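Local coordinates for protein SusD homolog (PDB 3EHM) that probably binds mucin O-glycans as a SusD-like outer-membrane lipoprotein that helps a gut bacterium use these host sugars, at residues N31-V36 / Q188-Y193; A246-S251 / L339-A344. One frame throughout, in Å; residues are numbered along the deposited sequence.

In the fold
From the N terminus, the chain leaves helix 23-36, runs through the long helices 85-110, 116-140 and 160-178, and returns in the loop before helix 197-215, where interaction 1 closes a largely helical excursion of 151 residues. Interaction 2 opens only afterwards, at strand 246-248, and closes when strand 339-342 pairs with it just ahead of helix 344-356. The two closures therefore follow in series, neither nested nor crossed, yet their centres lie about 10 Å apart. Trp-341 packs against Gln-33 and Val-36, while Tyr-193 and Ile-192 rest on strand 246-248, so the first helix, the 188-193 loop and the two-stranded sheet form one continuous packed region.

Interaction 1 (N31-V36 / Q188-Y193); sequences NMQQRV and QYDLIY
Helix 23-36 meets an irregular loop at 188-193, the backbones coming nearest at Gln-33 and Leu-191, whose CA atoms lie 7.3 Å apart. Gln-33 carries the contact almost alone, its side-chain amide joining the first helix to the loop that leads to helix 197-215, two parts of the largely helical SusD-like fold far apart in sequence. Its CG is anti to the carbonyl carbon (chi1 -62°) and the chain then runs extended, so that the amide bridges two peptide groups of the loop. Gln-33 OE1 accepts from Leu-191 N at 2.8 Å, on a lone pair in the carbonyl plane, though the bond is bent, with an N-H...O angle of 136°. NE2 gives a straighter bond, 163°, to Tyr-189 O, which lies in the plane of the amide. With NE2 also bonded to Phe-29 O, one turn back on the helix, the rotation of the amide is well fixed. Leu-191 crosses this side chain obliquely, CB 3.4 Å from Gln-33 OE1, and Ile-192 CG1 approaches the same oxygen at 3.5 Å. Asp-190 braces the loop from within: its OD1 accepts from Ile-192 N, forming an Asx turn, and from Tyr-193 N, the longer Asx motif, both from above the carboxylate plane, while OD2 is held by Trp-200 NE1 and Gly-195 N. An alanine in place of Gln-33 removes both amide atoms, and losing their two bonds to the loop would probably loosen it from the helix. Around the contact, Met-32 and Val-36 pack onto helix 116-140, Met-32 also onto helix 85-110, and Leu-191 and Ile-192 lean on Ile-248 of strand 246-248.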
loop_
_atom_site.group_PDB
_atom_site.type_symbol
_atom_site.label_atom_id
_atom_site.label_comp_id
_atom_site.label_asym_id
_atom_site.label_seq_id
_atom_site.Cartn_x
_atom_site.Cartn_y
_atom_site.Cartn_z
ATOM N N ASN A 31 9.951 -17.526 -4.877
ATOM C CA ASN A 31 9.240 -16.893 -5.982
ATOM C C ASN A 31 8.060 -16.141 -5.375
ATOM O O ASN A 31 7.800 -14.989 -5.725
ATOM C CB ASN A 31 8.733 -17.951 -6.974
ATOM C CG ASN A 31 7.979 -17.344 -8.155
ATOM O OD1 ASN A 31 7.433 -18.066 -8.994
ATOM N ND2 ASN A 31 7.951 -16.022 -8.229
HETATM N N MSE A 32 7.360 -16.796 -4.453
HETATM C CA MSE A 32 6.211 -16.182 -3.787
HETATM C C MSE A 32 6.578 -14.868 -3.111
HETATM O O MSE A 32 5.891 -13.860 -3.274
HETATM C CB MSE A 32 5.622 -17.121 -2.723
HETATM C CG MSE A 32 4.791 -18.270 -3.266
HETATM SE SE MSE A 32 3.881 -19.191 -1.810
HETATM C CE MSE A 32 2.606 -17.806 -1.350
ATOM N N GLN A 33 7.659 -14.891 -2.339
ATOM C CA GLN A 33 8.103 -13.707 -1.619
ATOM C C GLN A 33 8.421 -12.528 -2.530
ATOM O O GLN A 33 8.146 -11.378 -2.188
ATOM C CB GLN A 33 9.323 -14.051 -0.766
ATOM C CG GLN A 33 9.026 -15.105 0.283
ATOM C CD GLN A 33 10.269 -15.574 0.999
ATOM O OE1 GLN A 33 10.775 -14.903 1.897
ATOM N NE2 GLN A 33 10.779 -16.731 0.594
ATOM N N GLN A 34 9.001 -12.811 -3.688
ATOM C CA GLN A 34 9.343 -11.752 -4.626
ATOM C C GLN A 34 8.115 -11.225 -5.359
ATOM O O GLN A 34 8.187 -10.198 -6.027
ATOM C CB GLN A 34 10.351 -12.264 -5.649
ATOM C CG GLN A 34 11.647 -12.743 -5.035
ATOM C CD GLN A 34 12.526 -13.427 -6.050
ATOM O OE1 GLN A 34 13.062 -12.786 -6.952
ATOM N NE2 GLN A 34 12.670 -14.742 -5.918
ATOM N N ARG A 35 6.993 -11.931 -5.233
ATOM C CA ARG A 35 5.754 -11.542 -5.908
ATOM C C ARG A 35 4.786 -10.685 -5.092
ATOM O O ARG A 35 3.967 -9.964 -5.665
ATOM C CB ARG A 35 5.003 -12.790 -6.380
ATOM C CG ARG A 35 5.732 -13.604 -7.428
ATOM C CD ARG A 35 5.875 -12.837 -8.724
ATOM N NE ARG A 35 6.501 -13.660 -9.751
ATOM C CZ ARG A 35 6.596 -13.315 -11.029
ATOM N NH1 ARG A 35 6.102 -12.155 -11.442
ATOM N NH2 ARG A 35 7.184 -14.134 -11.894
ATOM N N VAL A 36 4.852 -10.779 -3.766
ATOM C CA VAL A 36 3.952 -10.000 -2.911
ATOM C C VAL A 36 3.928 -8.554 -3.402
ATOM O O VAL A 36 2.865 -7.981 -3.640
ATOM C CB VAL A 36 4.404 -10.065 -1.446
ATOM C CG1 VAL A 36 3.490 -9.210 -0.573
ATOM C CG2 VAL A 36 4.385 -11.516 -0.980
ATOM N N GLN A 188 16.927 -21.115 5.052
ATOM C CA GLN A 188 17.676 -20.876 3.826
ATOM C C GLN A 188 16.878 -20.178 2.727
ATOM O O GLN A 188 17.448 -19.459 1.908
ATOM C CB GLN A 188 18.229 -22.198 3.278
ATOM C CG GLN A 188 18.952 -22.047 1.938
ATOM C CD GLN A 188 19.560 -23.347 1.437
ATOM O OE1 GLN A 188 20.171 -23.390 0.364
ATOM N NE2 GLN A 188 19.399 -24.415 2.210
ATOM N N TYR A 189 15.567 -20.383 2.710
ATOM C CA TYR A 189 14.728 -19.782 1.678
ATOM C C TYR A 189 13.825 -18.662 2.186
ATOM O O TYR A 189 13.020 -18.122 1.426
ATOM C CB TYR A 189 13.867 -20.862 1.028
ATOM C CG TYR A 189 14.661 -22.055 0.553
ATOM C CD1 TYR A 189 14.655 -23.251 1.271
ATOM C CD2 TYR A 189 15.423 -21.990 -0.611
ATOM C CE1 TYR A 189 15.386 -24.351 0.838
ATOM C CE2 TYR A 189 16.160 -23.087 -1.052
ATOM C CZ TYR A 189 16.134 -24.262 -0.323
ATOM O OH TYR A 189 16.851 -25.354 -0.759
ATOM N N ASP A 190 13.961 -18.322 3.465
ATOM C CA ASP A 190 13.149 -17.276 4.085
ATOM C C ASP A 190 13.827 -15.922 3.946
ATOM O O ASP A 190 14.699 -15.570 4.742
ATOM C CB ASP A 190 12.940 -17.588 5.568
ATOM C CG ASP A 190 12.022 -16.589 6.254
ATOM O OD1 ASP A 190 11.698 -15.549 5.640
ATOM O OD2 ASP A 190 11.635 -16.844 7.413
ATOM N N LEU A 191 13.412 -15.155 2.945
ATOM C CA LEU A 191 14.005 -13.846 2.699
ATOM C C LEU A 191 13.493 -12.774 3.653
ATOM O O LEU A 191 14.006 -11.656 3.659
ATOM C CB LEU A 191 13.723 -13.411 1.255
ATOM C CG LEU A 191 14.024 -14.439 0.161
ATOM C CD1 LEU A 191 13.673 -13.861 -1.209
ATOM C CD2 LEU A 191 15.501 -14.819 0.215
ATOM N N ILE A 192 12.490 -13.103 4.461
ATOM C CA ILE A 192 11.924 -12.123 5.380
ATOM C C ILE A 192 12.419 -12.236 6.822
ATOM O O ILE A 192 12.907 -11.258 7.393
ATOM C CB ILE A 192 10.381 -12.213 5.428
ATOM C CG1 ILE A 192 9.802 -12.282 4.011
ATOM C CG2 ILE A 192 9.816 -11.009 6.193
ATOM C CD1 ILE A 192 10.097 -11.071 3.157
ATOM N N TYR A 193 12.298 -13.426 7.404
ATOM C CA TYR A 193 12.681 -13.627 8.799
ATOM C C TYR A 193 13.743 -14.682 9.110
ATOM O O TYR A 193 13.891 -15.081 10.261
ATOM C CB TYR A 193 11.430 -13.940 9.619
ATOM C CG TYR A 193 10.435 -12.800 9.703
ATOM C CD1 TYR A 193 9.091 -12.998 9.380
ATOM C CD2 TYR A 193 10.822 -11.543 10.164
ATOM C CE1 TYR A 193 8.154 -11.973 9.521
ATOM C CE2 TYR A 193 9.891 -10.507 10.311
ATOM C CZ TYR A 193 8.562 -10.732 9.990
ATOM O OH TYR A 193 7.635 -9.731 10.162
#

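Interaction 2 (A246-S251 / L339-A344)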
loop_
_atom_site.group_PDB
_atom_site.type_symbol
_atom_site.label_atom_id
_atom_site.label_comp_id
_atom_site.label_asym_id
_atom_site.label_seq_id
_atom_site.Cartn_x
_atom_site.Cartn_y
_atom_site.Cartn_z
ATOM N N ALA A 246 8.620 -6.656 8.586
ATOM C CA ALA A 246 8.696 -7.573 7.457
ATOM C C ALA A 246 9.106 -6.803 6.208
ATOM O O ALA A 246 8.354 -5.966 5.707
ATOM C CB ALA A 246 7.348 -8.247 7.236
ATOM N N LYS A 247 10.309 -7.077 5.715
ATOM C CA LYS A 247 10.795 -6.416 4.513
ATOM C C LYS A 247 11.631 -7.384 3.694
ATOM O O LYS A 247 12.134 -8.382 4.212
ATOM C CB LYS A 247 11.632 -5.179 4.864
ATOM C CG LYS A 247 12.903 -5.466 5.648
ATOM C CD LYS A 247 13.719 -4.190 5.837
ATOM C CE LYS A 247 14.990 -4.446 6.639
ATOM N NZ LYS A 247 14.690 -4.836 8.048
ATOM N N ILE A 248 11.768 -7.091 2.409
ATOM C CA ILE A 248 12.555 -7.936 1.530
ATOM C C ILE A 248 13.608 -7.076 0.837
ATOM O O ILE A 248 13.328 -5.959 0.404
ATOM C CB ILE A 248 11.652 -8.642 0.486
ATOM C CG1 ILE A 248 12.471 -9.649 -0.322
ATOM C CG2 ILE A 248 10.998 -7.615 -0.429
ATOM C CD1 ILE A 248 11.633 -10.520 -1.244
ATOM N N LYS A 249 14.830 -7.586 0.768
ATOM C CA LYS A 249 15.917 -6.863 0.123
ATOM C C LYS A 249 16.974 -7.862 -0.309
ATOM O O LYS A 249 16.944 -9.022 0.105
ATOM C CB LYS A 249 16.533 -5.842 1.083
ATOM C CG LYS A 249 17.183 -6.456 2.315
ATOM C CD LYS A 249 17.832 -5.379 3.175
ATOM C CE LYS A 249 18.491 -5.978 4.405
ATOM N NZ LYS A 249 19.111 -4.928 5.268
ATOM N N SER A 250 17.907 -7.409 -1.138
ATOM C CA SER A 250 18.962 -8.272 -1.641
ATOM C C SER A 250 19.746 -8.924 -0.510
ATOM O O SER A 250 20.065 -8.280 0.490
ATOM C CB SER A 250 19.909 -7.474 -2.535
ATOM O OG SER A 250 20.787 -8.339 -3.227
ATOM N N SER A 251 20.042 -10.210 -0.682
ATOM C CA SER A 251 20.796 -10.992 0.294
ATOM C C SER A 251 21.534 -12.097 -0.453
ATOM O O SER A 251 21.393 -12.228 -1.670
ATOM C CB SER A 251 19.854 -11.626 1.318
ATOM O OG SER A 251 19.054 -12.628 0.712
ATOM N N LEU A 339 11.911 -3.396 0.140
ATOM C CA LEU A 339 10.520 -3.059 -0.123
ATOM C C LEU A 339 9.882 -3.538 1.173
ATOM O O LEU A 339 10.237 -4.603 1.680
ATOM C CB LEU A 339 9.969 -3.829 -1.324
ATOM C CG LEU A 339 10.459 -3.317 -2.683
ATOM C CD1 LEU A 339 9.707 -4.024 -3.801
ATOM C CD2 LEU A 339 10.233 -1.816 -2.776
ATOM N N TYR A 340 8.960 -2.755 1.716
ATOM C CA TYR A 340 8.341 -3.095 2.990
ATOM C C TYR A 340 6.934 -3.672 2.912
ATOM O O TYR A 340 6.068 -3.124 2.235
ATOM C CB TYR A 340 8.322 -1.852 3.875
ATOM C CG TYR A 340 9.680 -1.225 4.072
ATOM C CD1 TYR A 340 10.547 -1.691 5.059
ATOM C CD2 TYR A 340 10.097 -0.162 3.274
ATOM C CE1 TYR A 340 11.794 -1.108 5.251
ATOM C CE2 TYR A 340 11.342 0.427 3.454
ATOM C CZ TYR A 340 12.182 -0.048 4.445
ATOM O OH TYR A 340 13.404 0.551 4.644
ATOM N N TRP A 341 6.723 -4.775 3.628
ATOM C CA TRP A 341 5.426 -5.446 3.692
ATOM C C TRP A 341 4.639 -4.926 4.894
ATOM O O TRP A 341 3.442 -4.633 4.795
ATOM C CB TRP A 341 5.606 -6.955 3.869
ATOM C CG TRP A 341 6.112 -7.708 2.677
ATOM C CD1 TRP A 341 6.547 -7.192 1.489
ATOM C CD2 TRP A 341 6.271 -9.127 2.582
ATOM N NE1 TRP A 341 6.973 -8.207 0.660
ATOM C CE2 TRP A 341 6.814 -9.404 1.310
ATOM C CE3 TRP A 341 6.010 -10.191 3.455
ATOM C CZ2 TRP A 341 7.101 -10.704 0.886
ATOM C CZ3 TRP A 341 6.294 -11.483 3.035
ATOM C CH2 TRP A 341 6.835 -11.729 1.761
ATOM N N PHE A 342 5.315 -4.828 6.035
ATOM C CA PHE A 342 4.666 -4.356 7.255
ATOM C C PHE A 342 5.714 -3.842 8.237
ATOM O O PHE A 342 6.687 -4.534 8.528
ATOM C CB PHE A 342 3.866 -5.499 7.892
ATOM C CG PHE A 342 2.727 -5.035 8.765
ATOM C CD1 PHE A 342 2.970 -4.310 9.927
ATOM C CD2 PHE A 342 1.409 -5.309 8.412
ATOM C CE1 PHE A 342 1.912 -3.863 10.726
ATOM C CE2 PHE A 342 0.345 -4.868 9.203
ATOM C CZ PHE A 342 0.600 -4.142 10.362
ATOM N N ARG A 343 5.511 -2.633 8.751
ATOM C CA ARG A 343 6.464 -2.048 9.687
ATOM C C ARG A 343 5.849 -1.766 11.046
ATOM O O ARG A 343 4.636 -1.605 11.172
ATOM C CB ARG A 343 7.045 -0.756 9.111
ATOM C CG ARG A 343 7.469 -0.887 7.656
ATOM C CD ARG A 343 8.372 0.254 7.230
ATOM N NE ARG A 343 9.701 0.149 7.829
ATOM C CZ ARG A 343 10.709 0.968 7.551
ATOM N NH1 ARG A 343 10.539 1.956 6.680
ATOM N NH2 ARG A 343 11.887 0.796 8.134
ATOM N N ALA A 344 6.703 -1.689 12.062
ATOM C CA ALA A 344 6.250 -1.442 13.424
ATOM C C ALA A 344 5.419 -0.168 13.567
ATOM O O ALA A 344 4.436 -0.141 14.311
ATOM C CB ALA A 344 7.452 -1.394 14.368
#
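Ala-246 O is gripped by two backbone N-H groups: Trp-341 N lies 2.9 Å from Ala-246 O, and Phe-342 N 3.3 Å from the same oxygen. This is a classic beta bulge in a short antiparallel pairing of strands 246-248 and 339-342: two consecutive residues face Ala-246, and the register slips by one before Lys-247. Phe-342 O completes the hydrogen-bonded pair by accepting Ala-246 N nearly along its C=O axis. Beyond the bulge, Lys-247 and Tyr-340 form a non-hydrogen-bonded pair, and Ile-248 and Leu-339 exchange two bonds, Ile-248 N to Leu-339 O being nearly straight at 168°. On the face of Ala-246, the Ile-248 and Leu-339 side chains run side by side, CG2 of Ile-248 4.0 Å from CB of Leu-339. Trp-341, at the corner of the chain, sets its CB against Ala-246 CB and reaches helix 116-140, whereas Phe-342 packs on helices 197-215 and 344-356. Lys-247 lies on the other face, its CG in the crowded position (chi1 63°), and runs alongside the Tyr-340 ring, Lys-247 CB 3.7 Å from Tyr-340 CD1 and Lys-247 CD 3.7 Å from Tyr-340 CE1. Its ammonium NZ forms a salt bridge with Glu-245 OE2, while Arg-343 NE forms one with OE1 of the same carboxylate. The Arg-343 guanidinium stands over one face of Tyr-340, with NH1 3.4 Å above the ring plane, offset toward its rim.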